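Leucine-rich repeat protein (Bacteroides thetaiotaomicron, PDB 4ECN) is of unknown function but, as an extracellular leucine-rich repeat protein with two all-beta DUF4458 domains, probably binds other proteins. Local coordinates at residues K86-Y91 with A208-A213; G131-K136 with F244-N249; V643-S648 with N674-T679; D668-I673 with T690-T695. All coordinates share one frame; numbering follows the deposited sequence.

Interaction 1. Residues K86-Y91 with A208-A213; sequences KIVGYY and AVWLPA
W210 lays the six-membered part of its indole over the backbone at G89, where two all-beta DUF4458 domains of the transthyretin clan meet. Strand 83-93 belongs to the sheet of the first domain and strand 202-212 to that of the second, so one side chain, W210, reaches from its own sheet to the backbone and side chains of the other. The G89 CA stands almost straight above the ring: it is 3.4 Å from the centroid of the W210 six-membered ring and 7° off the normal, a CH-pi contact. Glycine suits this place because a CB would point into the indole. The ring is then gripped from two further directions. V88 crosses it at about a right angle; with CG1 anti to the backbone N (chi1 -168°), this methyl comes within 3.6 Å of W210 CZ3. Y91 supplies a second aromatic surface, its centroid 5.2 Å from that of the W210 six-membered ring and the planes inclined by 46°. Outside the two segments, V47 of strand 43-49 and T132 of strand 130-139 also touch the indole, which thus fills a junction of three strands besides its own. An alanine in place of W210 would probably open a gap between the domains, leaving G89 CA without the ring face it packs on and the ring of Y91 without its aromatic neighbour. A broad, flat, apolar group is well matched to glycine, valine and tyrosine at once. On the Y91 side the indole presents its CZ2 over one face of the phenol, 3.4 Å from Y91 CZ.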
loop_
_atom_site.group_PDB
_atom_site.type_symbol
_atom_site.label_atom_id
_atom_site.label_comp_id
_atom_site.label_asym_id
_atom_site.label_seq_id
_atom_site.Cartn_x
_atom_site.Cartn_y
_atom_site.Cartn_z
ATOM N N LYS A 86 -12.245 -43.019 9.689
ATOM C CA LYS A 86 -11.172 -42.553 8.827
ATOM C C LYS A 86 -10.295 -43.745 8.491
ATOM O O LYS A 86 -9.793 -44.394 9.408
ATOM C CB LYS A 86 -10.370 -41.403 9.475
ATOM C CG LYS A 86 -9.351 -40.749 8.520
ATOM C CD LYS A 86 -8.266 -39.900 9.208
ATOM C CE LYS A 86 -7.242 -40.713 9.975
ATOM N NZ LYS A 86 -6.196 -39.849 10.580
ATOM N N ILE A 87 -10.178 -44.075 7.183
ATOM C CA ILE A 87 -9.316 -45.147 6.662
ATOM C C ILE A 87 -7.869 -44.665 6.782
ATOM O O ILE A 87 -7.568 -43.541 6.347
ATOM C CB ILE A 87 -9.671 -45.553 5.194
ATOM C CG1 ILE A 87 -11.168 -45.830 4.989
ATOM C CG2 ILE A 87 -8.802 -46.727 4.702
ATOM C CD1 ILE A 87 -11.612 -45.745 3.483
ATOM N N VAL A 88 -6.990 -45.486 7.391
ATOM C CA VAL A 88 -5.572 -45.141 7.555
ATOM C C VAL A 88 -4.803 -45.698 6.342
ATOM O O VAL A 88 -3.955 -45.012 5.758
ATOM C CB VAL A 88 -4.977 -45.634 8.901
ATOM C CG1 VAL A 88 -3.605 -45.007 9.148
ATOM C CG2 VAL A 88 -5.906 -45.310 10.059
ATOM N N GLY A 89 -5.155 -46.928 5.972
ATOM C CA GLY A 89 -4.586 -47.655 4.848
ATOM C C GLY A 89 -5.183 -49.037 4.754
ATOM O O GLY A 89 -6.044 -49.400 5.563
ATOM N N TYR A 90 -4.734 -49.814 3.765
ATOM C CA TYR A 90 -5.242 -51.161 3.549
ATOM C C TYR A 90 -4.182 -52.070 2.935
ATOM O O TYR A 90 -3.260 -51.601 2.265
ATOM C CB TYR A 90 -6.499 -51.140 2.649
ATOM C CG TYR A 90 -6.284 -50.606 1.245
ATOM C CD1 TYR A 90 -5.890 -51.449 0.205
ATOM C CD2 TYR A 90 -6.550 -49.274 0.938
ATOM C CE1 TYR A 90 -5.706 -50.962 -1.090
ATOM C CE2 TYR A 90 -6.358 -48.775 -0.350
ATOM C CZ TYR A 90 -5.948 -49.625 -1.362
ATOM O OH TYR A 90 -5.780 -49.131 -2.631
ATOM N N TYR A 91 -4.343 -53.383 3.147
ATOM C CA TYR A 91 -3.456 -54.400 2.594
ATOM C C TYR A 91 -4.272 -55.358 1.755
ATOM O O TYR A 91 -5.370 -55.726 2.167
ATOM C CB TYR A 91 -2.668 -55.178 3.693
ATOM C CG TYR A 91 -2.042 -54.359 4.811
ATOM C CD1 TYR A 91 -2.755 -54.069 5.974
ATOM C CD2 TYR A 91 -0.704 -53.974 4.757
ATOM C CE1 TYR A 91 -2.179 -53.344 7.021
ATOM C CE2 TYR A 91 -0.113 -53.256 5.804
ATOM C CZ TYR A 91 -0.854 -52.949 6.938
ATOM O OH TYR A 91 -0.309 -52.228 7.977
ATOM N N ALA A 208 1.325 -48.876 12.434
ATOM C CA ALA A 208 2.158 -48.572 11.270
ATOM C C ALA A 208 1.550 -47.465 10.435
ATOM O O ALA A 208 0.329 -47.289 10.444
ATOM C CB ALA A 208 2.342 -49.809 10.415
ATOM N N VAL A 209 2.398 -46.714 9.710
ATOM C CA VAL A 209 1.946 -45.641 8.833
ATOM C C VAL A 209 2.338 -46.024 7.419
ATOM O O VAL A 209 3.178 -46.889 7.262
ATOM C CB VAL A 209 2.475 -44.245 9.253
ATOM C CG1 VAL A 209 2.083 -43.929 10.688
ATOM C CG2 VAL A 209 3.984 -44.111 9.062
ATOM N N TRP A 210 1.699 -45.435 6.401
ATOM C CA TRP A 210 1.993 -45.725 4.995
ATOM C C TRP A 210 2.798 -44.604 4.385
ATOM O O TRP A 210 2.262 -43.509 4.178
ATOM C CB TRP A 210 0.708 -45.953 4.162
ATOM C CG TRP A 210 0.080 -47.301 4.329
ATOM C CD1 TRP A 210 0.189 -48.368 3.487
ATOM C CD2 TRP A 210 -0.762 -47.722 5.408
ATOM N NE1 TRP A 210 -0.504 -49.444 3.996
ATOM C CE2 TRP A 210 -1.098 -49.075 5.174
ATOM C CE3 TRP A 210 -1.250 -47.091 6.568
ATOM C CZ2 TRP A 210 -1.910 -49.805 6.050
ATOM C CZ3 TRP A 210 -2.042 -47.822 7.444
ATOM C CH2 TRP A 210 -2.369 -49.160 7.181
ATOM N N LEU A 211 4.082 -44.877 4.083
ATOM C CA LEU A 211 4.986 -43.926 3.429
ATOM C C LEU A 211 5.378 -44.395 2.034
ATOM O O LEU A 211 5.596 -45.590 1.855
ATOM C CB LEU A 211 6.271 -43.712 4.251
ATOM C CG LEU A 211 6.191 -42.988 5.580
ATOM C CD1 LEU A 211 7.542 -42.975 6.228
ATOM C CD2 LEU A 211 5.701 -41.554 5.420
ATOM N N PRO A 212 5.565 -43.508 1.035
ATOM C CA PRO A 212 6.077 -44.005 -0.265
ATOM C C PRO A 212 7.484 -44.611 -0.096
ATOM O O PRO A 212 8.238 -44.176 0.785
ATOM C CB PRO A 212 6.100 -42.749 -1.157
ATOM C CG PRO A 212 5.320 -41.703 -0.427
ATOM C CD PRO A 212 5.374 -42.040 1.031
ATOM N N ALA A 213 7.833 -45.637 -0.890
ATOM C CA ALA A 213 9.164 -46.239 -0.803
ATOM C C ALA A 213 10.233 -45.188 -1.088
ATOM O O ALA A 213 10.102 -44.380 -2.011
ATOM C CB ALA A 213 9.290 -47.406 -1.763
#

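Interaction 2. Residues G131-K136 with F244-N249; sequences GTVTFK and FTVIDN
V246 directs its CB toward strand 131-136, and its two methyls divide the work. CG1, held anti to the backbone N (chi1 177°), reaches the chain at G131, 3.5 Å from G131 CA. CG2 turns instead to V133, where V246 CG2 and V133 CG2 meet at 3.5 Å, the two side chains crossing at about a right angle. A beta-branched residue fits here because one methyl can cover a backbone while the other joins the apolar core. G131 has to be small: a CB would run into V246 CG1 and the I247 carbonyl, whereas the bare CA makes a CA-H...O contact with I247 O at 3.4 Å. The apolar row continues from the same V133 methyl, CG2 lying 3.9 Å from F244 CE2. Beyond it F244 CZ comes within 4.2 Å of F135 CE1, the two side chains crossing at a slant, while V133 CG1 lies over one face of the F135 ring, toward its rim. These residues form part of the buried interior of the second DUF4458 domain. Strand 130-139 runs between strands 202-212 and 251-259 in the curled sheet; strand 244-246 pairs with 214-227, whose Y216 touches V246 and whose V218 touches both phenylalanines.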
loop_
_atom_site.group_PDB
_atom_site.type_symbol
_atom_site.label_atom_id
_atom_site.label_comp_id
_atom_site.label_asym_id
_atom_site.label_seq_id
_atom_site.Cartn_x
_atom_site.Cartn_y
_atom_site.Cartn_z
ATOM N N GLY A 131 5.272 -48.532 1.342
ATOM C CA GLY A 131 5.654 -49.500 2.359
ATOM C C GLY A 131 5.057 -49.011 3.666
ATOM O O GLY A 131 4.328 -48.009 3.657
ATOM N N THR A 132 5.334 -49.698 4.799
ATOM C CA THR A 132 4.796 -49.264 6.100
ATOM C C THR A 132 5.958 -49.074 7.105
ATOM O O THR A 132 7.045 -49.607 6.894
ATOM C CB THR A 132 3.703 -50.203 6.630
ATOM O OG1 THR A 132 4.182 -51.542 6.656
ATOM C CG2 THR A 132 2.418 -50.121 5.803
ATOM N N VAL A 133 5.743 -48.248 8.153
ATOM C CA VAL A 133 6.787 -47.881 9.119
ATOM C C VAL A 133 6.242 -47.796 10.543
ATOM O O VAL A 133 5.102 -47.387 10.755
ATOM C CB VAL A 133 7.427 -46.510 8.710
ATOM C CG1 VAL A 133 8.096 -45.795 9.881
ATOM C CG2 VAL A 133 8.426 -46.688 7.575
ATOM N N THR A 134 7.105 -48.135 11.514
ATOM C CA THR A 134 6.884 -47.983 12.949
ATOM C C THR A 134 8.056 -47.202 13.496
ATOM O O THR A 134 9.181 -47.355 13.010
ATOM C CB THR A 134 6.686 -49.314 13.678
ATOM O OG1 THR A 134 7.821 -50.151 13.426
ATOM C CG2 THR A 134 5.392 -50.004 13.302
ATOM N N PHE A 135 7.805 -46.372 14.506
ATOM C CA PHE A 135 8.844 -45.538 15.097
ATOM C C PHE A 135 9.259 -46.055 16.465
ATOM O O PHE A 135 8.499 -46.761 17.138
ATOM C CB PHE A 135 8.355 -44.082 15.198
ATOM C CG PHE A 135 8.058 -43.520 13.831
ATOM C CD1 PHE A 135 9.066 -42.949 13.063
ATOM C CD2 PHE A 135 6.795 -43.656 13.265
ATOM C CE1 PHE A 135 8.805 -42.488 11.776
ATOM C CE2 PHE A 135 6.537 -43.187 11.978
ATOM C CZ PHE A 135 7.536 -42.596 11.253
ATOM N N LYS A 136 10.494 -45.718 16.840
ATOM C CA LYS A 136 11.119 -46.040 18.105
ATOM C C LYS A 136 11.738 -44.765 18.631
ATOM O O LYS A 136 12.716 -44.244 18.059
ATOM C CB LYS A 136 12.135 -47.169 17.925
ATOM C CG LYS A 136 12.920 -47.571 19.166
ATOM C CD LYS A 136 14.162 -48.351 18.720
ATOM C CE LYS A 136 15.056 -48.851 19.825
ATOM N NZ LYS A 136 14.430 -49.972 20.567
ATOM N N PHE A 244 16.356 -44.042 7.675
ATOM C CA PHE A 244 15.663 -45.303 7.530
ATOM C C PHE A 244 15.194 -45.412 6.098
ATOM O O PHE A 244 15.076 -44.393 5.410
ATOM C CB PHE A 244 14.520 -45.442 8.535
ATOM C CG PHE A 244 13.394 -44.441 8.438
ATOM C CD1 PHE A 244 13.455 -43.232 9.124
ATOM C CD2 PHE A 244 12.229 -44.746 7.741
ATOM C CE1 PHE A 244 12.391 -42.335 9.081
ATOM C CE2 PHE A 244 11.159 -43.846 7.704
ATOM C CZ PHE A 244 11.240 -42.657 8.390
ATOM N N THR A 245 14.961 -46.634 5.626
ATOM C CA THR A 245 14.557 -46.823 4.242
ATOM C C THR A 245 13.243 -47.618 4.211
ATOM O O THR A 245 13.097 -48.589 4.952
ATOM C CB THR A 245 15.705 -47.514 3.478
ATOM O OG1 THR A 245 16.937 -46.815 3.727
ATOM C CG2 THR A 245 15.447 -47.627 1.980
ATOM N N VAL A 246 12.288 -47.183 3.358
ATOM C CA VAL A 246 10.990 -47.833 3.153
ATOM C C VAL A 246 11.060 -48.652 1.862
ATOM O O VAL A 246 11.491 -48.139 0.823
ATOM C CB VAL A 246 9.827 -46.810 3.124
ATOM C CG1 VAL A 246 8.499 -47.483 2.827
ATOM C CG2 VAL A 246 9.744 -46.022 4.425
ATOM N N ILE A 247 10.641 -49.927 1.941
ATOM C CA ILE A 247 10.637 -50.857 0.808
ATOM C C ILE A 247 9.203 -51.113 0.399
ATOM O O ILE A 247 8.357 -51.263 1.277
ATOM C CB ILE A 247 11.385 -52.188 1.158
ATOM C CG1 ILE A 247 12.775 -51.975 1.834
ATOM C CG2 ILE A 247 11.455 -53.156 -0.028
ATOM C CD1 ILE A 247 13.813 -51.139 1.080
ATOM N N ASP A 248 8.944 -51.207 -0.919
ATOM C CA ASP A 248 7.623 -51.462 -1.506
ATOM C C ASP A 248 6.963 -52.729 -0.929
ATOM O O ASP A 248 7.578 -53.805 -0.894
ATOM C CB ASP A 248 7.727 -51.596 -3.044
ATOM C CG ASP A 248 6.410 -51.782 -3.806
ATOM O OD1 ASP A 248 5.344 -51.371 -3.277
ATOM O OD2 ASP A 248 6.457 -52.239 -4.970
ATOM N N ASN A 249 5.699 -52.561 -0.454
ATOM C CA ASN A 249 4.767 -53.559 0.119
ATOM C C ASN A 249 5.403 -54.340 1.318
ATOM O O ASN A 249 4.882 -55.389 1.713
ATOM C CB ASN A 249 4.262 -54.534 -0.976
ATOM C CG ASN A 249 3.520 -53.852 -2.140
ATOM O OD1 ASN A 249 3.000 -52.718 -2.044
ATOM N ND2 ASN A 249 3.448 -54.538 -3.280
#

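Interaction 3. Residues V643-S648 with N674-T679; sequences VYVMGS and NASTVT
M646 pairs with A675 and S648 with T677 as parallel beta bridges, joining neighbouring strands in the long parallel sheet of the leucine-rich repeats. Before the strands settle into that sheet, N674 spans the gap with its side chain. Its CG takes the crowded position between backbone N and carbonyl carbon (chi1 54°), and its ND2 donates to Y644 O at 2.8 Å with an N-H...O angle of 158°. The acceptor lies close to the amide plane, and N674 OD1 receives a weak bond from N639 N, so both ends of the amide have partners; an asparagine can donate and accept in this way. The backbone of the same residue contributes as well, N674 O accepting from M646 N at 2.8 Å. Such strand-to-strand pairing, repeated from coil to coil, is what builds the solenoid of a leucine-rich repeat protein. Here it turns a corner at G647 and S676: S676 N donates to M646 O, and T677 N, one residue on, donates to G647 O, each at 3.1 Å. M646, deposited as selenomethionine, bends at chi3 (-64°), and its CE lies 3.8 Å from A675 CB. The long flexible chain covers the small alanine and also touches F638, whereas S648 on the other face touches Q396. A water bridges the two segments where V645 and S676 come together: it donates to V645 O at 3.2 Å and is 3.3 Å from S676 OG, while V645 CG1 lies against that same hydroxyl.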
loop_
_atom_site.group_PDB
_atom_site.type_symbol
_atom_site.label_atom_id
_atom_site.label_comp_id
_atom_site.label_asym_id
_atom_site.label_seq_id
_atom_site.Cartn_x
_atom_site.Cartn_y
_atom_site.Cartn_z
ATOM N N VAL A 643 15.139 34.120 4.378
ATOM C CA VAL A 643 16.310 33.641 3.645
ATOM C C VAL A 643 15.981 32.325 2.914
ATOM O O VAL A 643 16.639 32.013 1.924
ATOM C CB VAL A 643 17.506 33.457 4.616
ATOM C CG1 VAL A 643 18.821 33.398 3.850
ATOM C CG2 VAL A 643 17.552 34.579 5.650
ATOM N N TYR A 644 15.005 31.539 3.419
ATOM C CA TYR A 644 14.640 30.277 2.780
ATOM C C TYR A 644 13.463 30.535 1.835
ATOM O O TYR A 644 12.466 31.154 2.220
ATOM C CB TYR A 644 14.333 29.119 3.784
ATOM C CG TYR A 644 13.871 27.858 3.070
ATOM C CD1 TYR A 644 14.747 27.126 2.269
ATOM C CD2 TYR A 644 12.524 27.483 3.068
ATOM C CE1 TYR A 644 14.305 26.041 1.506
ATOM C CE2 TYR A 644 12.074 26.383 2.322
ATOM C CZ TYR A 644 12.973 25.662 1.546
ATOM O OH TYR A 644 12.567 24.574 0.800
ATOM N N VAL A 645 13.580 30.042 0.601
ATOM C CA VAL A 645 12.537 30.245 -0.394
ATOM C C VAL A 645 11.843 28.912 -0.659
ATOM O O VAL A 645 12.425 28.008 -1.282
ATOM C CB VAL A 645 13.104 30.888 -1.705
ATOM C CG1 VAL A 645 12.030 31.032 -2.773
ATOM C CG2 VAL A 645 13.747 32.239 -1.420
HETATM N N MSE A 646 10.570 28.816 -0.205
HETATM C CA MSE A 646 9.682 27.662 -0.436
HETATM C C MSE A 646 9.517 27.398 -1.927
HETATM O O MSE A 646 9.663 28.324 -2.731
HETATM C CB MSE A 646 8.301 27.894 0.183
HETATM C CG MSE A 646 8.325 28.253 1.655
HETATM SE SE MSE A 646 6.493 28.530 2.294
HETATM C CE MSE A 646 5.953 30.112 1.216
ATOM N N GLY A 647 9.224 26.157 -2.294
ATOM C CA GLY A 647 9.013 25.805 -3.692
ATOM C C GLY A 647 7.757 26.430 -4.277
ATOM O O GLY A 647 7.791 26.948 -5.405
ATOM N N SER A 648 6.635 26.412 -3.507
ATOM C CA SER A 648 5.372 26.941 -4.001
ATOM C C SER A 648 4.228 27.063 -2.945
ATOM O O SER A 648 4.224 26.378 -1.914
ATOM C CB SER A 648 4.857 26.023 -5.106
ATOM O OG SER A 648 4.741 24.676 -4.670
ATOM N N ASN A 674 7.497 33.926 0.496
ATOM C CA ASN A 674 8.831 33.436 0.167
ATOM C C ASN A 674 8.703 32.110 -0.606
ATOM O O ASN A 674 8.950 31.044 -0.056
ATOM C CB ASN A 674 9.667 33.290 1.435
ATOM C CG ASN A 674 9.028 32.439 2.510
ATOM O OD1 ASN A 674 7.940 32.725 3.015
ATOM N ND2 ASN A 674 9.706 31.379 2.888
ATOM N N ALA A 675 8.279 32.179 -1.882
ATOM C CA ALA A 675 8.052 31.008 -2.723
ATOM C C ALA A 675 8.296 31.318 -4.189
ATOM O O ALA A 675 7.927 32.396 -4.667
ATOM C CB ALA A 675 6.636 30.491 -2.542
ATOM N N SER A 676 8.912 30.346 -4.907
ATOM C CA SER A 676 9.259 30.469 -6.321
ATOM C C SER A 676 8.019 30.451 -7.202
ATOM O O SER A 676 7.977 31.199 -8.163
ATOM C CB SER A 676 10.201 29.346 -6.733
ATOM O OG SER A 676 11.344 29.304 -5.891
ATOM N N THR A 677 7.005 29.617 -6.872
ATOM C CA THR A 677 5.766 29.512 -7.645
ATOM C C THR A 677 4.560 29.877 -6.758
ATOM O O THR A 677 4.434 29.417 -5.617
ATOM C CB THR A 677 5.610 28.113 -8.268
ATOM O OG1 THR A 677 6.723 27.836 -9.128
ATOM C CG2 THR A 677 4.329 27.973 -9.069
ATOM N N VAL A 678 3.679 30.736 -7.304
ATOM C CA VAL A 678 2.460 31.195 -6.636
ATOM C C VAL A 678 1.311 30.885 -7.569
ATOM O O VAL A 678 1.312 31.376 -8.699
ATOM C CB VAL A 678 2.516 32.684 -6.213
ATOM C CG1 VAL A 678 1.180 33.143 -5.645
ATOM C CG2 VAL A 678 3.636 32.919 -5.206
ATOM N N THR A 679 0.383 29.993 -7.132
ATOM C CA THR A 679 -0.749 29.599 -7.960
ATOM C C THR A 679 -1.983 30.285 -7.450
ATOM O O THR A 679 -2.391 30.064 -6.309
ATOM C CB THR A 679 -0.930 28.086 -8.009
ATOM O OG1 THR A 679 0.331 27.434 -8.196
ATOM C CG2 THR A 679 -1.966 27.659 -9.057
HETATM O O HOH W 1 12.874 26.929 -4.284
#

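Interaction 4. Residues D668-I673 with T690-T695; sequences DDYKGI and TELFAT
E691 brings its backbone carbonyl to the edge of the Y670 ring. The oxygen lies in the ring plane, E691 O being 3.4 Å from Y670 CE2, where the slightly positive ring hydrogens would favour it. E691 CB is 4.0 Å from Y670 CE2, but its carboxylate leads away, as suits a charged residue at a partly exposed helix position. L692, next along, sends CD2 to the far end of the phenol, 3.4 Å from Y670 OH, and also meets I673, whose CD1 is 3.6 Å from L692 CD2. A branched leucine can thus serve two buried neighbours with one methyl. Segment 690-695 carries a short, weakly bonded helix on the side of the leucine-rich repeat solenoid that connects one sheet strand to the next, and loop 668-673 leads into strand 675-679. S697 OG links them, bonding to both L692 O and I673 N. Just past the helix, T695 turns its methyl to the tyrosine, CG2 lying 3.5 Å from Y670 CD2. T695 OG1 is 2.7 Å from E691 O and 3.0 Å from L692 O. An alanine in place of Y670 would probably open a gap beside the helix, leaving E691 O and L692 CD2 without the ring they meet. G672, with phi at 76°, has its N over the ring centre and its CA beside T695 OG1, where a CB would clash.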
loop_
_atom_site.group_PDB
_atom_site.type_symbol
_atom_site.label_atom_id
_atom_site.label_comp_id
_atom_site.label_asym_id
_atom_site.label_seq_id
_atom_site.Cartn_x
_atom_site.Cartn_y
_atom_site.Cartn_z
ATOM N N ASP A 668 1.107 48.084 4.444
ATOM C CA ASP A 668 2.213 48.330 5.371
ATOM C C ASP A 668 2.463 47.115 6.297
ATOM O O ASP A 668 3.602 46.903 6.729
ATOM C CB ASP A 668 1.906 49.585 6.200
ATOM C CG ASP A 668 1.417 50.743 5.341
ATOM O OD1 ASP A 668 2.215 51.249 4.507
ATOM O OD2 ASP A 668 0.213 51.096 5.444
ATOM N N ASP A 669 1.411 46.319 6.573
ATOM C CA ASP A 669 1.486 45.115 7.406
ATOM C C ASP A 669 1.786 43.854 6.591
ATOM O O ASP A 669 2.255 42.865 7.169
ATOM C CB ASP A 669 0.170 44.905 8.166
ATOM C CG ASP A 669 -0.131 45.891 9.276
ATOM O OD1 ASP A 669 0.831 46.485 9.832
ATOM O OD2 ASP A 669 -1.319 46.025 9.636
ATOM N N TYR A 670 1.500 43.870 5.260
ATOM C CA TYR A 670 1.694 42.710 4.383
ATOM C C TYR A 670 3.201 42.403 4.220
ATOM O O TYR A 670 3.985 43.305 3.885
ATOM C CB TYR A 670 1.019 42.922 3.028
ATOM C CG TYR A 670 0.973 41.650 2.211
ATOM C CD1 TYR A 670 0.318 40.518 2.684
ATOM C CD2 TYR A 670 1.557 41.586 0.958
ATOM C CE1 TYR A 670 0.294 39.336 1.947
ATOM C CE2 TYR A 670 1.526 40.416 0.205
ATOM C CZ TYR A 670 0.888 39.293 0.698
ATOM O OH TYR A 670 0.870 38.138 -0.049
ATOM N N LYS A 671 3.586 41.120 4.507
ATOM C CA LYS A 671 4.965 40.572 4.527
ATOM C C LYS A 671 5.387 39.815 3.241
ATOM O O LYS A 671 6.542 39.404 3.141
ATOM C CB LYS A 671 5.124 39.572 5.705
ATOM C CG LYS A 671 4.885 40.120 7.119
ATOM C CD LYS A 671 4.900 39.022 8.216
ATOM C CE LYS A 671 3.691 38.088 8.230
ATOM N NZ LYS A 671 3.792 37.001 9.248
ATOM N N GLY A 672 4.460 39.594 2.314
ATOM C CA GLY A 672 4.730 38.861 1.077
ATOM C C GLY A 672 4.815 37.356 1.258
ATOM O O GLY A 672 4.491 36.842 2.334
ATOM N N ILE A 673 5.255 36.636 0.197
ATOM C CA ILE A 673 5.397 35.170 0.159
ATOM C C ILE A 673 6.819 34.787 -0.287
ATOM O O ILE A 673 7.268 35.215 -1.360
ATOM C CB ILE A 673 4.338 34.490 -0.783
ATOM C CG1 ILE A 673 2.898 35.060 -0.619
ATOM C CG2 ILE A 673 4.383 32.944 -0.684
ATOM C CD1 ILE A 673 1.870 34.524 -1.573
ATOM N N THR A 690 -0.113 43.262 -7.165
ATOM C CA THR A 690 1.065 44.141 -7.007
ATOM C C THR A 690 1.734 43.902 -5.630
ATOM O O THR A 690 2.962 43.863 -5.515
ATOM C CB THR A 690 0.611 45.609 -7.159
ATOM O OG1 THR A 690 -0.078 45.754 -8.402
ATOM C CG2 THR A 690 1.761 46.599 -7.078
ATOM N N GLU A 691 0.885 43.704 -4.613
ATOM C CA GLU A 691 1.178 43.396 -3.215
ATOM C C GLU A 691 2.278 42.354 -3.069
ATOM O O GLU A 691 3.009 42.381 -2.084
ATOM C CB GLU A 691 -0.094 42.863 -2.536
ATOM C CG GLU A 691 -1.363 43.624 -2.906
ATOM C CD GLU A 691 -2.179 43.099 -4.071
ATOM O OE1 GLU A 691 -2.733 41.984 -3.947
ATOM O OE2 GLU A 691 -2.359 43.847 -5.060
ATOM N N LEU A 692 2.359 41.406 -4.016
ATOM C CA LEU A 692 3.357 40.356 -3.995
ATOM C C LEU A 692 4.737 40.891 -4.388
ATOM O O LEU A 692 5.729 40.540 -3.778
ATOM C CB LEU A 692 2.945 39.236 -4.944
ATOM C CG LEU A 692 1.669 38.463 -4.619
ATOM C CD1 LEU A 692 1.333 37.470 -5.734
ATOM C CD2 LEU A 692 1.789 37.728 -3.314
ATOM N N PHE A 693 4.796 41.754 -5.384
ATOM C CA PHE A 693 6.031 42.294 -5.918
ATOM C C PHE A 693 6.544 43.435 -5.036
ATOM O O PHE A 693 7.737 43.467 -4.696
ATOM C CB PHE A 693 5.781 42.744 -7.367
ATOM C CG PHE A 693 5.336 41.557 -8.197
ATOM C CD1 PHE A 693 6.258 40.605 -8.626
ATOM C CD2 PHE A 693 3.988 41.331 -8.446
ATOM C CE1 PHE A 693 5.842 39.468 -9.321
ATOM C CE2 PHE A 693 3.573 40.195 -9.143
ATOM C CZ PHE A 693 4.504 39.281 -9.598
ATOM N N ALA A 694 5.629 44.324 -4.610
ATOM C CA ALA A 694 5.919 45.440 -3.724
ATOM C C ALA A 694 6.590 44.952 -2.448
ATOM O O ALA A 694 7.446 45.656 -1.927
ATOM C CB ALA A 694 4.644 46.182 -3.400
ATOM N N THR A 695 6.273 43.719 -1.996
ATOM C CA THR A 695 6.837 43.126 -0.773
ATOM C C THR A 695 8.116 42.273 -1.057
ATOM O O THR A 695 8.618 41.585 -0.154
ATOM C CB THR A 695 5.792 42.278 -0.043
ATOM O OG1 THR A 695 5.190 41.364 -0.948
ATOM C CG2 THR A 695 4.734 43.100 0.590
#

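In the fold
From the N terminus, segments alternate in two separate groups. Interaction 1 opens at 86-91 and interaction 2 at 131-136; interaction 1 closes at 208-213 before interaction 2 closes at 244-249, so the two cross. They touch where strand 202-212 lies beside strand 130-139, with probable backbone bonds from V209 N to V133 O and from G131 N to L211 O. Interaction 1 ties the two DUF4458 domains together, since strands 83-93 and 202-212 lie in different sheets; interaction 2 closes the second upon itself. Some 400 residues later interaction 3 opens at 643-648 and interaction 4 at 668-673; they close at 674-679 and 690-695, crossing likewise, joining successive solenoid coils and meeting at M646 and I673.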